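BG505 sosip-t33-31a (Human immunodeficiency virus 1, PDB 7L85) probably serves as the CutA1-like, trimer-forming component of a two-component T33-31 protein cage built to display the BG505 SOSIP envelope trimer. Local coordinates at residues B[18-22]-B[72-76]. Residues are numbered along the deposited sequence; the frame is centred on the assembly and turned at random.
Sequences KIAHA and VKELH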
# COMPACT_ATOMS: atom_id res chain seq x y z
N LYS B 18 -1.93 14.75 -35.13
CA LYS B 18 -1.43 15.73 -36.06
C LYS B 18 -2.12 15.61 -37.40
O LYS B 18 -2.57 16.62 -37.95
CB LYS B 18 0.05 15.52 -36.22
CG LYS B 18 0.79 16.49 -37.06
CD LYS B 18 2.27 16.15 -37.01
CE LYS B 18 3.12 17.11 -37.79
NZ LYS B 18 4.57 16.81 -37.65
N ILE B 19 -2.26 14.39 -37.91
CA ILE B 19 -2.90 14.22 -39.18
C ILE B 19 -4.37 14.46 -39.07
O ILE B 19 -4.93 15.18 -39.89
CB ILE B 19 -2.67 12.84 -39.78
CG1 ILE B 19 -1.23 12.69 -40.13
CG2 ILE B 19 -3.56 12.65 -41.02
CD1 ILE B 19 -0.81 11.31 -40.48
N ALA B 20 -5.02 13.89 -38.08
CA ALA B 20 -6.44 14.06 -37.98
C ALA B 20 -6.81 15.51 -37.86
O ALA B 20 -7.78 15.96 -38.47
CB ALA B 20 -6.95 13.32 -36.79
N HIS B 21 -6.02 16.27 -37.12
CA HIS B 21 -6.35 17.64 -36.95
C HIS B 21 -6.13 18.36 -38.24
O HIS B 21 -6.98 19.14 -38.66
CB HIS B 21 -5.53 18.27 -35.84
CG HIS B 21 -6.01 19.58 -35.52
ND1 HIS B 21 -5.50 20.73 -36.05
CD2 HIS B 21 -7.02 19.94 -34.72
CE1 HIS B 21 -6.18 21.75 -35.58
NE2 HIS B 21 -7.11 21.28 -34.78
N ALA B 22 -5.02 18.11 -38.92
CA ALA B 22 -4.79 18.81 -40.15
C ALA B 22 -5.85 18.53 -41.19
O ALA B 22 -6.29 19.43 -41.89
CB ALA B 22 -3.45 18.42 -40.72
N VAL B 72 -1.31 13.87 -46.42
CA VAL B 72 -0.93 12.83 -45.51
C VAL B 72 0.50 12.43 -45.80
O VAL B 72 1.29 12.27 -44.89
CB VAL B 72 -1.86 11.64 -45.60
CG1 VAL B 72 -1.34 10.50 -44.75
CG2 VAL B 72 -3.21 12.05 -45.13
N LYS B 73 0.88 12.29 -47.06
CA LYS B 73 2.26 11.94 -47.32
C LYS B 73 3.22 12.94 -46.70
O LYS B 73 4.26 12.54 -46.18
CB LYS B 73 2.53 11.83 -48.82
CG LYS B 73 1.95 10.59 -49.48
CD LYS B 73 2.38 10.46 -50.93
CE LYS B 73 1.66 11.45 -51.80
NZ LYS B 73 1.95 11.25 -53.25
N GLU B 74 2.89 14.22 -46.73
CA GLU B 74 3.74 15.23 -46.13
C GLU B 74 3.88 15.09 -44.61
O GLU B 74 4.94 15.37 -44.06
CB GLU B 74 3.20 16.62 -46.41
CG GLU B 74 3.31 17.05 -47.83
CD GLU B 74 2.63 18.35 -48.10
OE1 GLU B 74 1.98 18.86 -47.20
OE2 GLU B 74 2.75 18.85 -49.19
N LEU B 75 2.81 14.70 -43.94
CA LEU B 75 2.83 14.60 -42.48
C LEU B 75 3.26 13.26 -41.91
O LEU B 75 3.85 13.19 -40.84
CB LEU B 75 1.41 14.86 -41.99
CG LEU B 75 0.80 16.22 -42.28
CD1 LEU B 75 -0.64 16.19 -41.90
CD2 LEU B 75 1.47 17.27 -41.50
N HIS B 76 2.91 12.19 -42.64
CA HIS B 76 3.09 10.80 -42.17
C HIS B 76 4.56 10.39 -42.33
O HIS B 76 5.09 10.55 -43.45
CB HIS B 76 2.15 9.85 -42.93
CG HIS B 76 2.01 8.51 -42.30
ND1 HIS B 76 1.86 8.34 -40.94
CD2 HIS B 76 2.00 7.27 -42.84
CE1 HIS B 76 1.77 7.06 -40.67
NE2 HIS B 76 1.85 6.38 -41.82
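I19 and L75 carry the apolar packing between helix 13-25 and the last turn of helix 65-75, their side chains sliding past each other in opposite directions. I19 CG1 lies 3.9 Å from L75 CB, and the two-branched end of L75 reaches over to helix 13-25. There L75 CD1 settles 3.8 Å from A22 CB, where a small methyl leaves room for the leucine. The other branch of I19, CG2, lies anti to the backbone N and meets V72 CG2 at 4.2 Å, the two side chains crossing at about a right angle. Compact, beta-branched V72 also packs on I8 of strand 3-10, as I19 does on V10, so the helices share the cover of one sheet face.

Two contacts involve residues with polar ends. I19 CD1 comes obliquely to the imidazole, 4.0 Å from H76 ND1, just where the chain leaves the helix; H76 also stacks on Y78. At the exposed margin, extended K18 lays its aliphatic CE 4.1 Å from L75 CD2 and carries its ammonium beyond the leucine.

With carbon-to-carbon packing predominant, the two helices are joined mainly by shape and burial of hydrophobic surface, as suits the two-helix layer of this ferredoxin-like CutA1 fold.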